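Local coordinates for uncharacterized protein lp_1913 (Lactobacillus plantarum, PDB 3FLH), which is of unknown function but carries a rhodanese-like domain, a fold that in related proteins often serves sulfur transfer or regulation, at residues Ile17-Val22 and Lys111-Pro116; Gly66-Asp69 and Thr73-Val76; Pro42-Lys47 and Ala53-Ala58; Leu85-Leu90 and Ala100-Gly105; Leu23-Met26 and Lys32-Val35. All blocks are in the same frame, centred on the assembly; numbering follows the deposited sequence.

Contact 1 of 5, residues Ile17-Val22 and Lys111-Pro116; sequences IDHHTV and KGMQLP
His-19, in the first turn of helix 19-27, meets Met-113 and Leu-115, which follow helix 106-112 in this rhodanese-like alpha/beta fold. The tight part lies between the imidazole and the selenomethionine Met-113: NE2 of His-19 comes within 3.1 Å of SE of Met-113. This is a sulfur-aromatic type of contact, with the selenium 3.6 Å from the ring centroid and 36° off the ring normal, so it sits over neither a clean face nor a clean edge. Met-113 gets there by a chain bent at chi2 and chi3, and crosses the histidine at about a right angle. Near the other ring nitrogen, and also oblique to the ring, Leu-115 CD2 lies 3.7 Å from His-19 ND1. This methyl covers the nitrogen, for which the model offers no polar partner. The ring can meet both residues because its CG sits between the backbone N and the carbonyl carbon (chi1 74°). Behind it, His-19 also rests on Trp-110 and Leu-103, and Leu-115 on Trp-110 and Leu-23.

The other side is loose. Met-113 is largely in solvent, the backbones stay apart (His-19 CA to Leu-115 CA 9.0 Å), and His-20 turns away from the partner segment. Gln-114, with positive phi, is the C-prime residue of a Schellman motif that ends helix 106-112. Helix 19-27, for its part, starts with Asp-18 as N-cap: its OD1 accepts from His-20 N at 2.7 Å through the anti lone pair.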
# COMPACT_ATOMS: atom_id res chain seq x y z
N ILE B 17 1.58 -12.57 -2.87
CA ILE B 17 2.35 -13.81 -2.80
C ILE B 17 3.72 -13.43 -2.23
O ILE B 17 4.29 -12.40 -2.58
CB ILE B 17 2.49 -14.48 -4.20
CG1 ILE B 17 3.12 -15.87 -4.04
CG2 ILE B 17 3.31 -13.61 -5.13
CD1 ILE B 17 3.15 -16.68 -5.33
N ASP B 18 4.21 -14.26 -1.31
CA ASP B 18 5.48 -14.03 -0.64
C ASP B 18 6.66 -14.26 -1.58
O ASP B 18 6.65 -15.16 -2.42
CB ASP B 18 5.59 -14.96 0.58
CG ASP B 18 6.70 -14.56 1.52
OD1 ASP B 18 7.88 -14.69 1.15
OD2 ASP B 18 6.39 -14.11 2.65
N HIS B 19 7.69 -13.43 -1.43
CA HIS B 19 8.88 -13.54 -2.28
C HIS B 19 9.57 -14.89 -2.08
O HIS B 19 10.21 -15.41 -2.99
CB HIS B 19 9.84 -12.38 -1.98
CG HIS B 19 10.57 -12.52 -0.68
ND1 HIS B 19 11.55 -13.47 -0.48
CD2 HIS B 19 10.49 -11.81 0.47
CE1 HIS B 19 12.04 -13.34 0.74
NE2 HIS B 19 11.41 -12.35 1.34
N HIS B 20 9.43 -15.45 -0.88
CA HIS B 20 10.02 -16.74 -0.54
C HIS B 20 9.40 -17.84 -1.41
O HIS B 20 10.09 -18.76 -1.86
CB HIS B 20 9.77 -17.04 0.94
CG HIS B 20 10.31 -18.36 1.39
ND1 HIS B 20 11.66 -18.66 1.39
CD2 HIS B 20 9.69 -19.48 1.84
CE1 HIS B 20 11.84 -19.89 1.82
NE2 HIS B 20 10.66 -20.41 2.10
N THR B 21 8.09 -17.75 -1.62
CA THR B 21 7.37 -18.72 -2.42
C THR B 21 7.80 -18.61 -3.88
O THR B 21 7.96 -19.62 -4.57
CB THR B 21 5.85 -18.48 -2.35
OG1 THR B 21 5.43 -18.44 -0.98
CG2 THR B 21 5.10 -19.59 -3.07
N VAL B 22 7.97 -17.38 -4.35
CA VAL B 22 8.38 -17.12 -5.73
C VAL B 22 9.82 -17.56 -5.95
O VAL B 22 10.17 -18.15 -6.98
CB VAL B 22 8.25 -15.61 -6.08
CG1 VAL B 22 8.71 -15.35 -7.51
CG2 VAL B 22 6.80 -15.16 -5.90
N LYS B 111 15.00 -6.26 -4.66
CA LYS B 111 16.39 -5.84 -4.75
C LYS B 111 16.95 -5.65 -3.34
O LYS B 111 18.09 -5.99 -3.06
CB LYS B 111 16.51 -4.52 -5.52
CG LYS B 111 16.23 -4.63 -7.00
CD LYS B 111 16.54 -3.32 -7.70
CE LYS B 111 16.43 -3.46 -9.21
NZ LYS B 111 16.80 -2.18 -9.86
N GLY B 112 16.11 -5.10 -2.46
CA GLY B 112 16.51 -4.87 -1.09
C GLY B 112 17.01 -6.13 -0.41
O GLY B 112 17.84 -6.08 0.49
N MSE B 113 16.49 -7.27 -0.86
CA MSE B 113 16.89 -8.56 -0.31
C MSE B 113 17.95 -9.21 -1.18
O MSE B 113 18.32 -10.37 -0.95
CB MSE B 113 15.67 -9.47 -0.21
CG MSE B 113 15.10 -9.52 1.18
SE MSE B 113 13.21 -9.80 1.14
CE MSE B 113 12.68 -8.06 1.79
N GLN B 114 18.43 -8.46 -2.16
CA GLN B 114 19.46 -8.94 -3.08
C GLN B 114 19.05 -10.24 -3.77
O GLN B 114 19.87 -11.12 -4.02
CB GLN B 114 20.78 -9.13 -2.33
CG GLN B 114 21.33 -7.85 -1.70
CD GLN B 114 21.61 -6.76 -2.73
OE1 GLN B 114 22.33 -6.99 -3.71
NE2 GLN B 114 21.05 -5.58 -2.51
N LEU B 115 17.76 -10.35 -4.09
CA LEU B 115 17.26 -11.53 -4.77
C LEU B 115 17.68 -11.52 -6.25
O LEU B 115 18.09 -10.49 -6.78
CB LEU B 115 15.74 -11.61 -4.62
CG LEU B 115 15.23 -12.40 -3.39
CD1 LEU B 115 16.12 -12.16 -2.18
CD2 LEU B 115 13.80 -12.00 -3.08
N PRO B 116 17.60 -12.67 -6.92
CA PRO B 116 17.99 -12.78 -8.33
C PRO B 116 17.32 -11.88 -9.37
O PRO B 116 16.10 -11.82 -9.48
CB PRO B 116 17.83 -14.27 -8.63
CG PRO B 116 16.79 -14.72 -7.66
CD PRO B 116 17.14 -13.97 -6.40

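Contact 2 of 5, residues Gly66-Asp69 and Thr73-Val76; sequences GELD and TYVV
Tyr-74 of strand 73-77 lays its side chain against Leu-68 and Asp-69 of the preceding loop. The strand segment opens with Thr-73, which turns away from the loop and packs on Tyr-33 and Tyr-101. Tyr-74 points the other way. With its CG anti to the carbonyl carbon, the ring reaches back to the loop and brings two different surfaces to it. Over one face lies Leu-68 CD1, 4.3 Å from the ring centroid and 11° off the normal, a CH-pi contact; separately, Leu-68 CB packs 3.6 Å from Tyr-74 CZ. At the ring edge, in plane, sits the carbonyl oxygen of Asp-69, and Tyr-74 OH donates to Asp-69 O at 2.8 Å. The C=O...donor angle is 114°, with the hydroxyl tilted 24° from the carbonyl plane. The Asp-69 carboxylate looks elsewhere, its OD1 accepting from Ala-71 N as in an Asx turn. Further on, Val-75 packs on Leu-103, while Val-76 lies against Ala-89 and Leu-93 of helix 85-95, the helix that Leu-68 also touches. The whole is the return limb of a beta-alpha-beta crossover, leading from strand 54-55 through helix 58-64 to strand 73-77 of the parallel rhodanese-like sheet.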
# COMPACT_ATOMS: atom_id res chain seq x y z
N GLY B 66 -3.43 -12.08 -24.13
CA GLY B 66 -3.77 -13.24 -24.94
C GLY B 66 -2.56 -14.10 -25.28
O GLY B 66 -2.70 -15.13 -25.94
N GLU B 67 -1.39 -13.68 -24.83
CA GLU B 67 -0.15 -14.42 -25.10
C GLU B 67 0.25 -15.21 -23.86
O GLU B 67 1.32 -15.82 -23.83
CB GLU B 67 0.98 -13.45 -25.45
CG GLU B 67 0.51 -12.17 -26.11
CD GLU B 67 1.63 -11.16 -26.26
OE1 GLU B 67 2.51 -11.11 -25.38
OE2 GLU B 67 1.62 -10.41 -27.26
N LEU B 68 -0.60 -15.20 -22.85
CA LEU B 68 -0.29 -15.89 -21.60
C LEU B 68 -0.90 -17.28 -21.48
O LEU B 68 -2.03 -17.52 -21.91
CB LEU B 68 -0.73 -15.02 -20.41
CG LEU B 68 -0.19 -13.58 -20.37
CD1 LEU B 68 -0.74 -12.86 -19.16
CD2 LEU B 68 1.33 -13.59 -20.34
N ASP B 69 -0.14 -18.19 -20.88
CA ASP B 69 -0.60 -19.56 -20.68
C ASP B 69 -1.58 -19.57 -19.51
O ASP B 69 -1.23 -19.15 -18.40
CB ASP B 69 0.58 -20.47 -20.35
CG ASP B 69 0.22 -21.94 -20.39
OD1 ASP B 69 -0.82 -22.30 -19.81
OD2 ASP B 69 0.97 -22.72 -21.00
N THR B 73 0.43 -19.49 -13.08
CA THR B 73 -0.00 -18.50 -12.11
C THR B 73 0.92 -17.30 -12.29
O THR B 73 2.14 -17.44 -12.29
CB THR B 73 0.09 -19.03 -10.66
OG1 THR B 73 -0.86 -20.08 -10.49
CG2 THR B 73 -0.22 -17.92 -9.66
N TYR B 74 0.33 -16.13 -12.48
CA TYR B 74 1.11 -14.92 -12.70
C TYR B 74 1.33 -14.06 -11.47
O TYR B 74 0.44 -13.93 -10.63
CB TYR B 74 0.45 -14.12 -13.82
CG TYR B 74 0.50 -14.89 -15.12
CD1 TYR B 74 1.63 -14.83 -15.94
CD2 TYR B 74 -0.53 -15.76 -15.47
CE1 TYR B 74 1.73 -15.63 -17.08
CE2 TYR B 74 -0.44 -16.56 -16.61
CZ TYR B 74 0.70 -16.49 -17.40
OH TYR B 74 0.80 -17.28 -18.51
N VAL B 75 2.53 -13.50 -11.37
CA VAL B 75 2.90 -12.62 -10.26
C VAL B 75 3.31 -11.29 -10.89
O VAL B 75 4.26 -11.23 -11.67
CB VAL B 75 4.09 -13.21 -9.45
CG1 VAL B 75 4.44 -12.29 -8.29
CG2 VAL B 75 3.72 -14.60 -8.92
N VAL B 76 2.60 -10.22 -10.54
CA VAL B 76 2.91 -8.91 -11.10
C VAL B 76 3.64 -8.04 -10.09
O VAL B 76 3.55 -8.27 -8.89
CB VAL B 76 1.61 -8.17 -11.53
CG1 VAL B 76 0.86 -8.98 -12.58
CG2 VAL B 76 0.73 -7.94 -10.32

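Contact 3 of 5, residues Pro42-Lys47 and Ala53-Ala58; sequences PAQVKK and AIAMPA
Gln-44 NE2 is gripped by two backbone carbonyls, Asp-37 O and Arg-39 O, while the rest of its amide lies against Ala-55 to Pro-57. The side chain leaves segment 42-47 with CG beside the backbone N (chi1 -61°) and runs out extended, which brings the amide up to the other segment. Its oxygen meets carbon: Gln-44 OE1 is 3.1 Å from Ala-55 CB and 3.3 Å from Ala-55 CA. Its nitrogen passes by the next residues at looser range, with Gln-44 NE2 3.8 Å from Met-56 N and 4.0 Å from Pro-57 CG. Met-56, a selenomethionine, points its side chain away, onto Leu-36 and Leu-61. A leucine in place of Gln-44 would probably leave Asp-37 O and Arg-39 O without this donor and set the segment free to shift off Ala-55. Strand 54-55 is the edge strand of the rhodanese-like parallel sheet within this chain, held by backbone bonds to strand 33-37. The chemistry therefore divides the amide: the hydrogen-bonding grip of NE2 ties the segment to the end of strand 33-37 and the loop just after it, whereas 53-58 is met by van der Waals contact.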
# COMPACT_ATOMS: atom_id res chain seq x y z
N PRO B 42 9.66 2.98 -20.26
CA PRO B 42 10.92 3.68 -20.01
C PRO B 42 11.75 3.12 -18.86
O PRO B 42 12.97 3.02 -18.97
CB PRO B 42 10.47 5.13 -19.77
CG PRO B 42 9.09 4.97 -19.21
CD PRO B 42 8.51 3.89 -20.09
N ALA B 43 11.10 2.75 -17.77
CA ALA B 43 11.80 2.21 -16.61
C ALA B 43 12.44 0.86 -16.90
O ALA B 43 13.52 0.54 -16.39
CB ALA B 43 10.84 2.08 -15.43
N GLN B 44 11.78 0.06 -17.73
CA GLN B 44 12.27 -1.27 -18.08
C GLN B 44 13.48 -1.28 -19.02
O GLN B 44 14.03 -2.35 -19.33
CB GLN B 44 11.13 -2.10 -18.65
CG GLN B 44 9.99 -2.28 -17.65
CD GLN B 44 9.22 -3.57 -17.88
OE1 GLN B 44 9.82 -4.63 -18.03
NE2 GLN B 44 7.90 -3.48 -17.88
N VAL B 45 13.89 -0.10 -19.47
CA VAL B 45 15.05 0.03 -20.36
C VAL B 45 16.35 -0.23 -19.58
O VAL B 45 17.37 -0.61 -20.17
CB VAL B 45 15.09 1.44 -21.01
CG1 VAL B 45 16.37 1.62 -21.82
CG2 VAL B 45 13.87 1.63 -21.91
N LYS B 46 16.31 -0.04 -18.27
CA LYS B 46 17.48 -0.26 -17.42
C LYS B 46 17.77 -1.75 -17.28
O LYS B 46 18.79 -2.15 -16.72
CB LYS B 46 17.27 0.34 -16.03
CG LYS B 46 17.03 1.85 -16.03
CD LYS B 46 17.02 2.40 -14.61
CE LYS B 46 18.39 2.29 -13.95
NZ LYS B 46 19.42 3.08 -14.71
N LYS B 47 16.85 -2.58 -17.78
CA LYS B 47 17.01 -4.02 -17.74
C LYS B 47 17.34 -4.57 -16.35
O LYS B 47 18.17 -5.46 -16.22
CB LYS B 47 18.11 -4.44 -18.72
CG LYS B 47 17.75 -4.21 -20.19
CD LYS B 47 16.49 -4.98 -20.58
CE LYS B 47 16.20 -4.86 -22.07
NZ LYS B 47 14.96 -5.58 -22.47
N ALA B 53 11.59 -12.56 -15.47
CA ALA B 53 10.40 -11.73 -15.56
C ALA B 53 10.11 -11.29 -16.98
O ALA B 53 11.02 -10.93 -17.73
CB ALA B 53 10.52 -10.51 -14.65
N ILE B 54 8.83 -11.29 -17.34
CA ILE B 54 8.41 -10.87 -18.66
C ILE B 54 8.04 -9.39 -18.63
O ILE B 54 7.25 -8.97 -17.79
CB ILE B 54 7.19 -11.68 -19.13
CG1 ILE B 54 7.53 -13.17 -19.14
CG2 ILE B 54 6.76 -11.22 -20.51
CD1 ILE B 54 6.35 -14.07 -19.43
N ALA B 55 8.63 -8.61 -19.52
CA ALA B 55 8.36 -7.18 -19.58
C ALA B 55 6.97 -6.96 -20.16
O ALA B 55 6.73 -7.22 -21.34
CB ALA B 55 9.42 -6.47 -20.43
N MSE B 56 6.06 -6.49 -19.32
CA MSE B 56 4.69 -6.26 -19.74
C MSE B 56 4.08 -5.02 -19.07
O MSE B 56 3.37 -5.13 -18.07
CB MSE B 56 3.84 -7.48 -19.43
CG MSE B 56 2.36 -7.29 -19.68
SE MSE B 56 1.61 -8.77 -20.63
CE MSE B 56 1.97 -10.18 -19.36
N PRO B 57 4.36 -3.84 -19.63
CA PRO B 57 3.86 -2.56 -19.11
C PRO B 57 2.37 -2.63 -18.80
O PRO B 57 1.58 -3.11 -19.62
CB PRO B 57 4.18 -1.59 -20.23
CG PRO B 57 5.47 -2.13 -20.75
CD PRO B 57 5.17 -3.61 -20.84
N ALA B 58 2.00 -2.17 -17.62
CA ALA B 58 0.62 -2.18 -17.17
C ALA B 58 -0.39 -1.69 -18.20
O ALA B 58 -1.47 -2.27 -18.33
CB ALA B 58 0.50 -1.36 -15.89

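Contact 4 of 5, residues Leu85-Leu90 and Ala100-Gly105; sequences LGKTAL and AYELAG
Glu-102 of strand 99-103 reaches Gly-86 and Lys-87 of helix 85-95, two consecutive elements of a beta-alpha-beta unit that begins with strand 73-77. The short axes run antiparallel, at 172° and 8.2 Å. Glu-102 stands out from the strand with CG anti to the backbone N (chi1 -167°) and stays extended, so its carboxyl carbon CD lies 3.7 Å from Gly-86 CA. Gly-86, having no side chain, lets the carboxylate come this close. Lys-87 runs obliquely across the glutamate and bends at its end; its NZ remains 4.6 Å from Glu-102 OE1. Water 2 bridges this gap, accepting from Lys-87 NZ and donating to Glu-102 OE1 at 2.7 Å, while water 1 accepts from Lys-87 N and donates to the same Glu-102 OE1 at 2.9 Å. The ammonium also bonds Tyr-16 OH and makes a cation-pi contact with Tyr-12 of the second subunit. A leucine instead of Glu-102 would probably leave both waters without their acceptor and the Lys-87 ammonium without its nearby negative charge. One turn further along, Leu-90 points at the strand, CG anti to its own N, and its CD1 lies 3.4 Å from Ala-100 C and 3.5 Å from Ala-100 CB.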
# COMPACT_ATOMS: atom_id res chain seq x y z
N LEU B 85 -0.45 0.19 -9.64
CA LEU B 85 -0.26 -0.54 -10.90
C LEU B 85 -0.36 -2.05 -10.71
O LEU B 85 -0.83 -2.76 -11.61
CB LEU B 85 1.09 -0.21 -11.53
CG LEU B 85 1.27 1.13 -12.26
CD1 LEU B 85 0.37 1.18 -13.51
CD2 LEU B 85 0.92 2.25 -11.31
N GLY B 86 0.09 -2.54 -9.57
CA GLY B 86 0.03 -3.97 -9.30
C GLY B 86 -1.40 -4.45 -9.16
O GLY B 86 -1.78 -5.48 -9.71
N LYS B 87 -2.21 -3.69 -8.42
CA LYS B 87 -3.60 -4.08 -8.22
C LYS B 87 -4.41 -3.94 -9.49
O LYS B 87 -5.30 -4.76 -9.77
CB LYS B 87 -4.22 -3.25 -7.09
CG LYS B 87 -3.63 -3.53 -5.71
CD LYS B 87 -4.28 -2.65 -4.65
CE LYS B 87 -3.63 -2.81 -3.27
NZ LYS B 87 -3.75 -4.18 -2.73
N THR B 88 -4.12 -2.92 -10.28
CA THR B 88 -4.83 -2.72 -11.53
C THR B 88 -4.54 -3.89 -12.48
O THR B 88 -5.46 -4.42 -13.11
CB THR B 88 -4.44 -1.36 -12.16
OG1 THR B 88 -4.91 -0.31 -11.30
CG2 THR B 88 -5.07 -1.18 -13.53
N ALA B 89 -3.29 -4.30 -12.55
CA ALA B 89 -2.92 -5.44 -13.40
C ALA B 89 -3.60 -6.69 -12.84
O ALA B 89 -4.17 -7.48 -13.59
CB ALA B 89 -1.40 -5.63 -13.41
N LEU B 90 -3.54 -6.86 -11.52
CA LEU B 90 -4.16 -8.02 -10.88
C LEU B 90 -5.64 -8.11 -11.22
O LEU B 90 -6.15 -9.19 -11.52
CB LEU B 90 -3.97 -7.97 -9.36
CG LEU B 90 -4.40 -9.22 -8.57
CD1 LEU B 90 -3.59 -10.44 -9.04
CD2 LEU B 90 -4.17 -9.00 -7.07
N ALA B 100 -3.68 -15.08 -10.35
CA ALA B 100 -2.56 -14.17 -10.20
C ALA B 100 -2.44 -13.60 -8.81
O ALA B 100 -3.34 -13.72 -7.99
CB ALA B 100 -2.65 -13.05 -11.22
N TYR B 101 -1.30 -12.98 -8.54
CA TYR B 101 -1.01 -12.37 -7.25
C TYR B 101 -0.03 -11.23 -7.49
O TYR B 101 0.66 -11.20 -8.51
CB TYR B 101 -0.34 -13.40 -6.32
CG TYR B 101 -1.20 -14.60 -5.97
CD1 TYR B 101 -2.16 -14.53 -4.97
CD2 TYR B 101 -1.06 -15.80 -6.67
CE1 TYR B 101 -2.98 -15.62 -4.66
CE2 TYR B 101 -1.86 -16.91 -6.37
CZ TYR B 101 -2.82 -16.80 -5.37
OH TYR B 101 -3.65 -17.87 -5.10
N GLU B 102 0.03 -10.30 -6.55
CA GLU B 102 0.97 -9.20 -6.65
C GLU B 102 2.16 -9.63 -5.78
O GLU B 102 1.96 -10.25 -4.74
CB GLU B 102 0.36 -7.91 -6.09
CG GLU B 102 1.18 -6.71 -6.48
CD GLU B 102 0.66 -5.40 -5.92
OE1 GLU B 102 -0.57 -5.16 -5.96
OE2 GLU B 102 1.50 -4.60 -5.46
N LEU B 103 3.38 -9.32 -6.22
CA LEU B 103 4.57 -9.68 -5.44
C LEU B 103 4.70 -8.76 -4.23
O LEU B 103 4.79 -7.54 -4.39
CB LEU B 103 5.84 -9.56 -6.30
CG LEU B 103 7.20 -9.67 -5.57
CD1 LEU B 103 7.35 -11.08 -5.00
CD2 LEU B 103 8.36 -9.38 -6.54
N ALA B 104 4.73 -9.33 -3.02
CA ALA B 104 4.87 -8.53 -1.80
C ALA B 104 6.26 -7.88 -1.81
O ALA B 104 7.26 -8.57 -2.03
CB ALA B 104 4.73 -9.42 -0.57
N GLY B 105 6.33 -6.58 -1.56
CA GLY B 105 7.62 -5.91 -1.56
C GLY B 105 7.99 -5.29 -2.90
O GLY B 105 8.81 -4.38 -2.96
O HOH W 1 -0.52 -2.24 -6.25
O HOH W 2 -2.31 -6.07 -4.07

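Contact 5 of 5, residues Leu23-Met26 and Lys32-Val35; sequences LADM and KYVV
Asp-25 near the end of helix 19-27 and Lys-32 at the entry to strand 33-37 bring their CA atoms to 6.7 Å, where the chain of this rhodanese-like alpha/beta fold turns from helix into strand 33-37, which lies between strands 73-77 and 54-55 in the parallel sheet. The aspartate closes this helix-to-strand turn by receiving two successive backbone amides. Swung opposite to its own amide nitrogen (chi1 173°), the carboxylate reaches over to the other limb. OD2 of Asp-25 accepts from Lys-32 N at 2.9 Å through its syn lone pair, with an N-H...O angle of 146°. OD1 of Asp-25 takes Tyr-33 N in a weak, long bond of 3.5 Å. One sound bond and one weak one probably restrain the buried carboxylate from turning, and the two amides would be expected to help offset its charge.

Tyr-33 flanks it. The carboxylate and ring planes stand 63° apart, with Asp-25 CG 3.6 Å from Tyr-33 CD2. The ring carries Lys-32 CB above the centre of one face, and it also packs on Thr-21 and Thr-73. The charged end of Lys-32 takes no direct part: its chain bends at chi3 and chi4 and leads away, leaving NZ 5.7 Å from Asp-25 OD2. The methylene nearer the backbone is the close one, Lys-32 CB lying 3.1 Å from Asp-25 OD2.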
# COMPACT_ATOMS: atom_id res chain seq x y z
N LEU B 23 10.67 -17.27 -4.97
CA LEU B 23 12.08 -17.61 -5.05
C LEU B 23 12.27 -19.13 -5.08
O LEU B 23 12.94 -19.66 -5.96
CB LEU B 23 12.82 -16.99 -3.86
CG LEU B 23 14.33 -16.79 -3.99
CD1 LEU B 23 14.80 -15.85 -2.89
CD2 LEU B 23 15.04 -18.13 -3.91
N ALA B 24 11.65 -19.82 -4.13
CA ALA B 24 11.76 -21.27 -4.05
C ALA B 24 11.32 -21.94 -5.35
O ALA B 24 11.93 -22.92 -5.78
CB ALA B 24 10.91 -21.80 -2.89
N ASP B 25 10.27 -21.41 -5.97
CA ASP B 25 9.77 -21.97 -7.22
C ASP B 25 10.74 -21.79 -8.38
O ASP B 25 10.88 -22.68 -9.22
CB ASP B 25 8.40 -21.34 -7.55
CG ASP B 25 7.88 -21.75 -8.92
OD1 ASP B 25 8.19 -21.04 -9.90
OD2 ASP B 25 7.18 -22.78 -9.02
N MSE B 26 11.43 -20.65 -8.44
CA MSE B 26 12.37 -20.42 -9.54
C MSE B 26 13.72 -21.09 -9.32
O MSE B 26 14.58 -21.06 -10.20
CB MSE B 26 12.57 -18.92 -9.80
CG MSE B 26 13.25 -18.16 -8.68
SE MSE B 26 13.63 -16.31 -9.14
CE MSE B 26 11.83 -15.60 -9.09
N LYS B 32 5.85 -23.08 -11.56
CA LYS B 32 4.47 -22.87 -11.17
C LYS B 32 4.08 -21.40 -11.31
O LYS B 32 2.90 -21.07 -11.43
CB LYS B 32 4.25 -23.33 -9.73
CG LYS B 32 2.79 -23.44 -9.30
CD LYS B 32 2.65 -23.49 -7.78
CE LYS B 32 3.33 -24.72 -7.17
NZ LYS B 32 2.67 -26.01 -7.55
N TYR B 33 5.07 -20.51 -11.31
CA TYR B 33 4.80 -19.08 -11.41
C TYR B 33 5.53 -18.40 -12.57
O TYR B 33 6.64 -18.78 -12.94
CB TYR B 33 5.19 -18.38 -10.10
CG TYR B 33 4.52 -18.95 -8.87
CD1 TYR B 33 3.14 -18.86 -8.71
CD2 TYR B 33 5.26 -19.59 -7.88
CE1 TYR B 33 2.50 -19.41 -7.59
CE2 TYR B 33 4.64 -20.14 -6.76
CZ TYR B 33 3.25 -20.04 -6.62
OH TYR B 33 2.63 -20.58 -5.52
N VAL B 34 4.88 -17.39 -13.15
CA VAL B 34 5.44 -16.60 -14.23
C VAL B 34 5.36 -15.17 -13.72
O VAL B 34 4.28 -14.68 -13.39
CB VAL B 34 4.62 -16.72 -15.54
CG1 VAL B 34 5.19 -15.78 -16.61
CG2 VAL B 34 4.66 -18.16 -16.04
N VAL B 35 6.51 -14.51 -13.63
CA VAL B 35 6.61 -13.15 -13.13
C VAL B 35 6.45 -12.14 -14.27
O VAL B 35 7.10 -12.26 -15.31
CB VAL B 35 7.99 -12.93 -12.43
CG1 VAL B 35 8.10 -11.51 -11.89
CG2 VAL B 35 8.18 -13.93 -11.30

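Contact 4 lies deepest, its centre about 5 Å from the centre of the chain, and is mixed: methyl packing beside a buried carboxylate served by waters, with a second subunit close by. Contact 1 is the surface one, a selenium-imidazole meeting at two helix ends. Contacts 2, 3 and 5 are partly buried; 2 and 5 use a backbone carbonyl or backbone amides across the contact, whereas 3 is van der Waals packing, its amide bonded elsewhere. Contacts 1 and 5 share helix 19-27, and Leu-23 packs on Leu-115 between them. Contacts 2 to 5 all reach the one parallel sheet: 73-76 bonds to 100-105 and to 32-35, and the latter to Ile-54 of contact 3.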